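Local coordinates for protein NreA (Staphylococcus aureus subsp. aureus, PDB 6K2H) that probably senses nitrate through its GAF domain and passes the signal on to a partner signalling protein, at residues D26-F32 with K43-G49; E100-L106 with L121-G127. The protein carries 1 engineered substitution. One frame throughout, in Å; residues are numbered along the deposited sequence. Where two conformers were deposited one is given.

Interaction 1. Residues D26-F32 with K43-G49; sequences DFAAIAF and KWHYVSG. With EDO (1,2-ethanediol), chain B.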
ATOM      1  N   ASP A  26       0.552   1.217 -11.940  1.00 19.57           N
ATOM      2  CA  ASP A  26       0.047  -0.045 -12.362  1.00 19.54           C
ATOM      3  C   ASP A  26      -0.890  -0.664 -11.303  1.00 23.52           C
ATOM      4  O   ASP A  26      -1.689  -1.531 -11.614  1.00 21.33           O
ATOM      5  CB  ASP A  26       1.177  -1.013 -12.646  1.00 22.67           C
ATOM      6  CG  ASP A  26       2.023  -0.585 -13.868  1.00 24.14           C
ATOM      7  OD1 ASP A  26       1.486   0.191 -14.723  1.00 24.01           O
ATOM      8  OD2 ASP A  26       3.215  -0.982 -13.938  1.00 22.13           O
ATOM      9  N   PHE A  27      -0.642  -0.315 -10.045  1.00 20.45           N
ATOM     10  CA  PHE A  27      -1.355  -0.931  -8.938  1.00 20.16           C
ATOM     11  C   PHE A  27      -1.556   0.073  -7.816  1.00 20.34           C
ATOM     12  O   PHE A  27      -0.686   0.960  -7.545  1.00 19.49           O
ATOM     13  CB  PHE A  27      -0.469  -2.090  -8.391  1.00 19.14           C
ATOM     14  CG  PHE A  27      -1.060  -2.808  -7.208  1.00 18.56           C
ATOM     15  CD1 PHE A  27      -2.157  -3.642  -7.357  1.00 19.94           C
ATOM     16  CD2 PHE A  27      -0.553  -2.648  -5.944  1.00 20.26           C
ATOM     17  CE1 PHE A  27      -2.731  -4.301  -6.297  1.00 22.16           C
ATOM     18  CE2 PHE A  27      -1.141  -3.309  -4.867  1.00 20.16           C
ATOM     19  CZ  PHE A  27      -2.234  -4.125  -5.043  1.00 20.15           C
ATOM     20  N   ALA A  28      -2.648  -0.051  -7.090  1.00 17.22           N
ATOM     21  CA  ALA A  28      -2.760   0.714  -5.799  1.00 19.58           C
ATOM     22  C   ALA A  28      -3.553  -0.122  -4.787  1.00 19.86           C
ATOM     23  O   ALA A  28      -4.338  -0.988  -5.193  1.00 20.74           O
ATOM     24  CB  ALA A  28      -3.396   2.121  -6.012  1.00 20.89           C
ATOM     25  N   ALA A  29      -3.384   0.132  -3.496  1.00 16.27           N
ATOM     26  CA  ALA A  29      -4.072  -0.644  -2.484  1.00 16.96           C
ATOM     27  C   ALA A  29      -4.232   0.193  -1.251  1.00 20.73           C
ATOM     28  O   ALA A  29      -3.393   1.093  -0.990  1.00 20.10           O
ATOM     29  CB  ALA A  29      -3.328  -1.910  -2.208  1.00 18.99           C
ATOM     30  N   ILE A  30      -5.306  -0.062  -0.507  1.00 19.52           N
ATOM     31  CA  ILE A  30      -5.462   0.589   0.816  1.00 20.44           C
ATOM     32  C   ILE A  30      -5.551  -0.479   1.899  1.00 20.01           C
ATOM     33  O   ILE A  30      -6.366  -1.378   1.804  1.00 19.77           O
ATOM     34  CB  ILE A  30      -6.739   1.450   0.832  1.00 21.33           C
ATOM     35  CG1 ILE A  30      -6.587   2.664  -0.100  1.00 25.57           C
ATOM     36  CG2 ILE A  30      -7.015   1.950   2.272  1.00 25.09           C
ATOM     37  CD1 ILE A  30      -7.885   3.383  -0.483  1.00 29.80           C
ATOM     38  N   ALA A  31      -4.755  -0.323   2.951  1.00 18.46           N
ATOM     39  CA  ALA A  31      -4.746  -1.228   4.103  1.00 19.06           C
ATOM     40  C   ALA A  31      -5.356  -0.507   5.319  1.00 21.84           C
ATOM     41  O   ALA A  31      -5.118   0.678   5.544  1.00 19.26           O
ATOM     42  CB  ALA A  31      -3.331  -1.686   4.401  1.00 20.34           C
ATOM     43  N   PHE A  32      -6.104  -1.260   6.106  1.00 20.43           N
ATOM     44  CA  PHE A  32      -6.800  -0.724   7.358  1.00 24.34           C
ATOM     45  C   PHE A  32      -6.806  -1.908   8.296  1.00 25.25           C
ATOM     46  O   PHE A  32      -6.745  -3.093   7.828  1.00 22.03           O
ATOM     47  CB  PHE A  32      -8.340  -0.442   7.104  1.00 25.44           C
ATOM     48  CG  PHE A  32      -8.653   0.567   6.079  1.00 27.62           C
ATOM     49  CD1 PHE A  32      -9.568   0.285   5.063  1.00 32.94           C
ATOM     50  CD2 PHE A  32      -8.153   1.845   6.210  1.00 37.94           C
ATOM     51  CE1 PHE A  32      -9.931   1.249   4.193  1.00 35.39           C
ATOM     52  CE2 PHE A  32      -8.494   2.826   5.319  1.00 38.68           C
ATOM     53  CZ  PHE A  32      -9.396   2.518   4.311  1.00 39.95           C
ATOM     54  N   LYS A  43      -5.244  -5.609   6.960  1.00 21.70           N
ATOM     55  CA  LYS A  43      -5.460  -6.216   5.661  1.00 25.66           C
ATOM     56  C   LYS A  43      -5.525  -5.219   4.575  1.00 20.72           C
ATOM     57  O   LYS A  43      -5.850  -4.074   4.821  1.00 21.53           O
ATOM     58  CB  LYS A  43      -6.729  -7.058   5.678  1.00 28.27           C
ATOM     59  CG  LYS A  43      -6.531  -8.244   6.642  1.00 35.05           C
ATOM     60  CD  LYS A  43      -7.561  -9.349   6.463  1.00 38.80           C
ATOM     61  CE  LYS A  43      -7.363 -10.144   5.208  1.00 42.79           C
ATOM     62  NZ  LYS A  43      -6.576 -11.394   5.370  1.00 46.79           N
ATOM     63  N   TRP A  44      -5.201  -5.683   3.367  1.00 21.61           N
ATOM     64  CA  TRP A  44      -5.433  -4.895   2.176  1.00 19.66           C
ATOM     65  C   TRP A  44      -6.924  -5.043   1.833  1.00 21.54           C
ATOM     66  O   TRP A  44      -7.353  -6.136   1.400  1.00 23.44           O
ATOM     67  CB  TRP A  44      -4.554  -5.320   1.040  1.00 19.56           C
ATOM     68  CG  TRP A  44      -3.076  -5.207   1.322  1.00 18.63           C
ATOM     69  CD1 TRP A  44      -2.237  -6.211   1.658  1.00 19.71           C
ATOM     70  CD2 TRP A  44      -2.322  -4.002   1.350  1.00 18.09           C
ATOM     71  NE1 TRP A  44      -0.931  -5.678   1.840  1.00 21.31           N
ATOM     72  CE2 TRP A  44      -0.994  -4.323   1.709  1.00 19.91           C
ATOM     73  CE3 TRP A  44      -2.664  -2.650   1.151  1.00 16.99           C
ATOM     74  CZ2 TRP A  44       0.013  -3.348   1.790  1.00 20.03           C
ATOM     75  CZ3 TRP A  44      -1.705  -1.702   1.261  1.00 18.16           C
ATOM     76  CH2 TRP A  44      -0.370  -2.030   1.570  1.00 18.27           C
ATOM     77  N   HIS A  45      -7.660  -3.984   2.091  1.00 19.81           N
ATOM     78  CA  HIS A  45      -9.132  -3.952   2.012  0.51 21.36           C
ATOM     79  C   HIS A  45      -9.572  -3.639   0.573  1.00 25.23           C
ATOM     80  O   HIS A  45     -10.578  -4.182   0.115  1.00 26.11           O
ATOM     81  CB  HIS A  45      -9.774  -2.909   2.959  0.51 22.44           C
ATOM     82  CG  HIS A  45      -9.911  -3.352   4.401  0.51 22.44           C
ATOM     83  ND1 HIS A  45      -8.832  -3.636   5.202  0.51 23.74           N
ATOM     84  CD2 HIS A  45     -11.007  -3.562   5.173  0.51 25.36           C
ATOM     85  CE1 HIS A  45      -9.245  -4.043   6.389  0.51 20.19           C
ATOM     86  NE2 HIS A  45     -10.564  -3.969   6.412  0.51 26.31           N
ATOM     87  N   TYR A  46      -8.869  -2.719  -0.051  1.00 20.78           N
ATOM     88  CA  TYR A  46      -9.147  -2.285  -1.456  1.00 21.78           C
ATOM     89  C   TYR A  46      -7.930  -2.372  -2.302  1.00 23.31           C
ATOM     90  O   TYR A  46      -6.836  -2.067  -1.842  1.00 19.06           O
ATOM     91  CB  TYR A  46      -9.701  -0.851  -1.522  1.00 22.74           C
ATOM     92  CG  TYR A  46     -10.938  -0.641  -0.721  1.00 24.08           C
ATOM     93  CD1 TYR A  46     -12.162  -0.963  -1.237  1.00 30.80           C
ATOM     94  CD2 TYR A  46     -10.865  -0.168   0.594  1.00 28.85           C
ATOM     95  CE1 TYR A  46     -13.317  -0.795  -0.482  1.00 35.29           C
ATOM     96  CE2 TYR A  46     -12.008  -0.004   1.364  1.00 34.51           C
ATOM     97  CZ  TYR A  46     -13.220  -0.363   0.836  1.00 33.86           C
ATOM     98  OH  TYR A  46     -14.324  -0.150   1.609  1.00 40.17           O
ATOM     99  N   VAL A  47      -8.077  -2.822  -3.552  1.00 21.14           N
ATOM    100  CA  VAL A  47      -6.956  -2.850  -4.494  1.00 21.48           C
ATOM    101  C   VAL A  47      -7.434  -2.310  -5.850  1.00 25.04           C
ATOM    102  O   VAL A  47      -8.678  -2.358  -6.140  1.00 23.36           O
ATOM    103  CB  VAL A  47      -6.320  -4.244  -4.724  1.00 20.25           C
ATOM    104  CG1 VAL A  47      -5.665  -4.812  -3.501  1.00 20.00           C
ATOM    105  CG2 VAL A  47      -7.315  -5.206  -5.322  1.00 22.07           C
ATOM    106  N   SER A  48      -6.507  -1.859  -6.692  1.00 22.79           N
ATOM    107  CA  SER A  48      -6.925  -1.336  -8.041  1.00 23.09           C
ATOM    108  C   SER A  48      -5.807  -1.726  -8.957  1.00 25.11           C
ATOM    109  O   SER A  48      -4.610  -1.650  -8.569  1.00 23.21           O
ATOM    110  CB  SER A  48      -7.136   0.158  -8.014  1.00 23.91           C
ATOM    111  OG  SER A  48      -7.355   0.656  -9.328  1.00 25.13           O
ATOM    112  N   GLY A  49      -6.145  -2.217 -10.143  1.00 21.92           N
ATOM    113  CA  GLY A  49      -5.097  -2.711 -11.050  1.00 21.06           C
ATOM    114  C   GLY A  49      -4.462  -4.054 -10.621  1.00 19.77           C
ATOM    115  O   GLY A  49      -3.416  -4.451 -11.138  1.00 21.25           O
TER
HETATM  116  C1  EDO B 201       2.027  -6.477   2.643  1.00 21.81           C
HETATM  117  O1  EDO B 201       1.719  -7.013   1.552  1.00 33.37           O
HETATM  118  C2  EDO B 201       2.978  -5.485   2.568  1.00 25.41           C
HETATM  119  O2  EDO B 201       2.715  -4.841   3.731  1.00 37.36           O

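Interaction 2. Residues E100-L106 with L121-G127; sequences ESLTAVL and LFGQRDG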
ATOM      1  N   GLU A 100       1.552  -9.363  -6.336  1.00 19.09           N
ATOM      2  CA  GLU A 100       1.309  -8.429  -7.434  1.00 19.87           C
ATOM      3  C   GLU A 100       2.570  -8.081  -8.243  1.00 18.85           C
ATOM      4  O   GLU A 100       2.481  -7.278  -9.114  1.00 18.90           O
ATOM      5  CB  GLU A 100       0.631  -7.177  -6.879  1.00 20.93           C
ATOM      6  CG  GLU A 100      -0.804  -7.383  -6.398  1.00 20.41           C
ATOM      7  CD  GLU A 100      -1.756  -7.794  -7.538  1.00 21.32           C
ATOM      8  OE1 GLU A 100      -1.483  -7.374  -8.708  1.00 18.96           O
ATOM      9  OE2 GLU A 100      -2.768  -8.477  -7.253  1.00 21.36           O
ATOM     10  N   SER A 101       3.671  -8.788  -8.016  1.00 18.72           N
ATOM     11  CA  SER A 101       4.923  -8.626  -8.779  1.00 20.46           C
ATOM     12  C   SER A 101       5.292  -7.161  -8.908  1.00 19.45           C
ATOM     13  O   SER A 101       5.573  -6.672 -10.010  1.00 21.31           O
ATOM     14  CB  SER A 101       4.837  -9.254 -10.185  1.00 23.43           C
ATOM     15  OG  SER A 101       4.254 -10.556 -10.104  1.00 25.11           O
ATOM     16  N   LEU A 102       5.300  -6.493  -7.781  1.00 18.54           N
ATOM     17  CA  LEU A 102       5.659  -5.069  -7.801  1.00 18.81           C
ATOM     18  C   LEU A 102       7.161  -4.853  -7.818  1.00 19.51           C
ATOM     19  O   LEU A 102       7.916  -5.497  -7.035  1.00 21.50           O
ATOM     20  CB  LEU A 102       5.040  -4.422  -6.565  1.00 19.77           C
ATOM     21  CG  LEU A 102       3.537  -4.571  -6.362  1.00 19.16           C
ATOM     22  CD1 LEU A 102       2.990  -3.867  -5.112  1.00 19.30           C
ATOM     23  CD2 LEU A 102       2.832  -4.108  -7.632  1.00 20.11           C
ATOM     24  N   THR A 103       7.571  -3.959  -8.698  1.00 19.75           N
ATOM     25  CA  THR A 103       8.994  -3.646  -8.901  1.00 22.09           C
ATOM     26  C   THR A 103       9.398  -2.329  -8.300  1.00 20.38           C
ATOM     27  O   THR A 103      10.559  -2.078  -8.167  1.00 20.82           O
ATOM     28  CB  THR A 103       9.399  -3.758 -10.384  1.00 23.36           C
ATOM     29  OG1 THR A 103       8.590  -2.882 -11.177  1.00 22.56           O
ATOM     30  CG2 THR A 103       9.215  -5.202 -10.870  1.00 24.35           C
ATOM     31  N   ALA A 104       8.442  -1.472  -7.959  1.00 20.45           N
ATOM     32  CA  ALA A 104       8.685  -0.220  -7.191  1.00 19.95           C
ATOM     33  C   ALA A 104       7.435   0.070  -6.397  1.00 20.94           C
ATOM     34  O   ALA A 104       6.317  -0.257  -6.834  1.00 20.13           O
ATOM     35  CB  ALA A 104       8.979   0.936  -8.116  1.00 19.70           C
ATOM     36  N   VAL A 105       7.586   0.693  -5.246  1.00 18.11           N
ATOM     37  CA  VAL A 105       6.440   1.013  -4.389  1.00 19.00           C
ATOM     38  C   VAL A 105       6.609   2.318  -3.620  1.00 21.39           C
ATOM     39  O   VAL A 105       7.753   2.715  -3.276  1.00 20.04           O
ATOM     40  CB  VAL A 105       6.051  -0.110  -3.363  1.00 22.92           C
ATOM     41  CG1 VAL A 105       5.615  -1.382  -4.059  1.00 23.72           C
ATOM     42  CG2 VAL A 105       7.178  -0.444  -2.462  1.00 29.00           C
ATOM     43  N   LEU A 106       5.488   2.972  -3.381  1.00 19.09           N
ATOM     44  CA  LEU A 106       5.385   4.205  -2.594  1.00 19.83           C
ATOM     45  C   LEU A 106       4.233   3.897  -1.626  1.00 20.75           C
ATOM     46  O   LEU A 106       3.061   3.785  -2.053  1.00 19.77           O
ATOM     47  CB  LEU A 106       5.018   5.401  -3.475  1.00 21.15           C
ATOM     48  CG  LEU A 106       4.515   6.671  -2.763  1.00 22.70           C
ATOM     49  CD1 LEU A 106       5.554   7.187  -1.819  1.00 22.16           C
ATOM     50  CD2 LEU A 106       4.138   7.711  -3.792  1.00 23.44           C
ATOM     51  N   LEU A 121      -0.981   2.449  -0.767  1.00 20.52           N
ATOM     52  CA  LEU A 121       0.184   1.874  -1.482  1.00 19.81           C
ATOM     53  C   LEU A 121       0.004   2.090  -2.978  1.00 20.24           C
ATOM     54  O   LEU A 121      -1.114   1.836  -3.513  1.00 20.53           O
ATOM     55  CB  LEU A 121       0.317   0.414  -1.159  1.00 21.58           C
ATOM     56  CG  LEU A 121       1.304  -0.300  -2.087  1.00 25.07           C
ATOM     57  CD1 LEU A 121       2.665   0.122  -1.797  1.00 27.08           C
ATOM     58  CD2 LEU A 121       1.156  -1.827  -1.951  1.00 31.07           C
ATOM     59  N   PHE A 122       1.017   2.711  -3.612  1.00 17.94           N
ATOM     60  CA  PHE A 122       1.097   2.824  -5.086  1.00 20.09           C
ATOM     61  C   PHE A 122       2.208   1.886  -5.519  1.00 20.56           C
ATOM     62  O   PHE A 122       3.333   1.895  -4.953  1.00 19.92           O
ATOM     63  CB  PHE A 122       1.421   4.269  -5.507  1.00 21.89           C
ATOM     64  CG  PHE A 122       0.294   5.237  -5.254  1.00 21.53           C
ATOM     65  CD1 PHE A 122      -0.791   5.240  -6.128  1.00 27.65           C
ATOM     66  CD2 PHE A 122       0.367   6.183  -4.272  1.00 30.40           C
ATOM     67  CE1 PHE A 122      -1.827   6.158  -5.938  1.00 26.52           C
ATOM     68  CE2 PHE A 122      -0.650   7.120  -4.089  1.00 29.37           C
ATOM     69  CZ  PHE A 122      -1.745   7.099  -4.934  1.00 29.06           C
ATOM     70  N   GLY A 123       1.921   1.051  -6.502  1.00 18.95           N
ATOM     71  CA  GLY A 123       2.922   0.114  -7.010  1.00 19.74           C
ATOM     72  C   GLY A 123       3.120   0.096  -8.519  1.00 21.08           C
ATOM     73  O   GLY A 123       2.156   0.282  -9.249  1.00 19.94           O
ATOM     74  N   GLN A 124       4.355  -0.064  -8.965  1.00 19.26           N
ATOM     75  CA  GLN A 124       4.655  -0.288 -10.382  1.00 19.00           C
ATOM     76  C   GLN A 124       5.039  -1.720 -10.628  1.00 18.55           C
ATOM     77  O   GLN A 124       5.633  -2.384  -9.735  1.00 19.34           O
ATOM     78  CB  GLN A 124       5.788   0.612 -10.879  1.00 18.61           C
ATOM     79  CG  GLN A 124       5.499   2.107 -10.727  1.00 19.10           C
ATOM     80  CD  GLN A 124       4.475   2.647 -11.685  1.00 22.51           C
ATOM     81  OE1 GLN A 124       3.408   2.059 -11.896  1.00 21.71           O
ATOM     82  NE2 GLN A 124       4.788   3.793 -12.306  1.00 24.25           N
ATOM     83  N   ARG A 125       4.798  -2.162 -11.863  1.00 19.93           N
ATOM     84  CA  ARG A 125       5.283  -3.434 -12.336  1.00 20.66           C
ATOM     85  C   ARG A 125       6.261  -3.219 -13.479  1.00 20.41           C
ATOM     86  O   ARG A 125       6.396  -2.136 -14.017  1.00 21.25           O
ATOM     87  CB  ARG A 125       4.102  -4.282 -12.844  1.00 21.14           C
ATOM     88  CG  ARG A 125       3.151  -4.628 -11.693  1.00 20.06           C
ATOM     89  CD  ARG A 125       2.229  -5.787 -12.056  1.00 22.17           C
ATOM     90  NE  ARG A 125       1.121  -5.819 -11.109  1.00 20.83           N
ATOM     91  CZ  ARG A 125      -0.034  -5.161 -11.246  1.00 21.73           C
ATOM     92  NH1 ARG A 125      -0.307  -4.438 -12.339  1.00 20.90           N
ATOM     93  NH2 ARG A 125      -0.896  -5.199 -10.247  1.00 21.75           N
ATOM     94  N   ASP A 126       6.973  -4.271 -13.810  1.00 20.58           N
ATOM     95  CA  ASP A 126       7.775  -4.368 -15.089  1.00 19.89           C
ATOM     96  C   ASP A 126       8.873  -3.337 -15.150  1.00 22.16           C
ATOM     97  O   ASP A 126       9.345  -2.991 -16.242  1.00 22.85           O
ATOM     98  CB  ASP A 126       6.899  -4.274 -16.354  1.00 19.24           C
ATOM     99  CG  ASP A 126       5.772  -5.306 -16.352  1.00 22.57           C
ATOM    100  OD1 ASP A 126       6.115  -6.505 -16.242  1.00 24.05           O
ATOM    101  OD2 ASP A 126       4.592  -4.905 -16.518  1.00 26.51           O
ATOM    102  N   GLY A 127       9.269  -2.822 -13.969  1.00 19.83           N
ATOM    103  CA  GLY A 127      10.399  -1.856 -13.933  1.00 21.62           C
ATOM    104  C   GLY A 127      10.033  -0.442 -14.220  1.00 20.89           C
ATOM    105  O   GLY A 127      10.935   0.408 -14.382  1.00 24.68           O
TER
HETATM  106  O   HOH W   1       6.350  -6.983 -12.605  1.00 20.43           O

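Interaction 1. Residues D26-F32 with K43-G49
In one of the two modelled conformers of His45, its imidazole face meets the edge of the Phe32 ring. The planes of this edge-to-face pair lie at 66° and the centroids are 5.3 Å apart. The same conformer is held from within its own strand, where ND1 donates to Lys43 O at 3.0 Å. That oxygen lies close to the imidazole plane, while ND1 stands well above the carbonyl plane. Lys43 O therefore takes two bonds, the second from Phe32 N. Phe32 CE1 meets Tyr46 CE2 at 3.7 Å, ring edge to ring edge.

The face carrying Ala29, Ala31, Trp44 and Val47 is apolar. Trp44 CG stands anti to its carbonyl carbon (chi1 -60°), which lays the indole across the neighbouring strand. Ala31 CB then rests over its six-membered ring in a CH-pi contact, 3.8 Å from the centroid. Ala29 CB touches Trp44 CE3 at 3.5 Å. At the edge of the indole, Trp44 NE1 donates at 3.0 Å to O1 of a 1,2-ethanediol, probably a crystallisation additive, which Ile96 N and Ala67 N also bond. Val47 CG1 touches both Phe27 CZ and Ala29 CB.

Paired backbone bonds join Ala28 with Ser48 and Phe32 with Lys43. Between them, Ile30 N donates to Tyr46 O, and Ile30 O accepts from His45 N at 2.9 Å and weakly from Tyr46 N. Helix 10-23 covers the face of Ala28, Ile30 and Tyr46, where Ser48 OG bonds Asp17 and Tyr46 OH bonds Glu8 O. The whole is an antiparallel beta hairpin with a classic bulge at His45 and Tyr46, at the edge of the GAF-domain sheet.

Interaction 2. Residues E100-L106 with L121-G127
Arg125 grips Glu100 at two points. Its NE donates to Glu100 O at 2.8 Å, a bond lying in both the carbonyl and the guanidinium planes. Its NH2 forms a salt bridge with Glu100 OE1 at 2.7 Å, although the bend at the hydrogen (129°) makes that hydrogen bond weak. The carboxylate and guanidinium planes are turned 59° apart, so the pair is not a flat two-pronged one. The Arg125 chain is extended from CG to NE, and the Glu100 chain folds at chi2 (-63°) to bring OE1 to the guanidinium edge. Both groups have further partners: Arg125 NH2 bonds Gly49 O, and Glu100 OE1 bonds Lys51 N.

Thr103 ties its strand to the residues that follow strand 115-124. Its OG1, set between the backbone N and the carbonyl carbon, accepts from Gly127 N at 2.9 Å. Thr103 N donates to Gln124 O at 2.7 Å, and Ala104 N adds a weak bond to the same oxygen. A water links Ser101 O to Asp126 N. Regular pairing follows, with Gln124 N to Ala104 O and a two-way exchange between Leu106 and Phe122.

Beyond the polar end, the leucines and Val105 pack. Val105 CB meets Leu121 CD1 at 3.7 Å. Leu102 CD1 and Leu121 CD2 reach toward each other tip to tip. Leu106 and Phe122 run side by side, pointing the same way, CD2 to CD2 at 4.1 Å. Gly123 has no side chain, and Leu102 CD2 packs against its CA. Helix 96-99 covers Leu102, Val105 and Leu121, while Tyr25 stacks on Phe122. This is the open end of the antiparallel beta hairpin 104-112/115-124 in the GAF-domain sheet, with a classic bulge at Thr103 and Ala104.

In the fold
The two interactions lie in series along the chain and share one five-stranded antiparallel sheet. Their centres are about 12 Å apart. Interaction 1 belongs to the hairpin of strands 27-33 and 42-48. Interaction 2 belongs to the hairpin of strands 104-112 and 115-124. Strands 27-33 and 115-124 are neighbours, so the hairpins join side by side, with Ala29 O to Leu121 N at 2.8 Å among the joining bonds. Strand 42-48 is outermost in this chain, while strand 77-79 borders 104-112 at the other margin. Residues distant in sequence thus form the continuous sheet of a single GAF domain, the fold expected to hold the nitrate site.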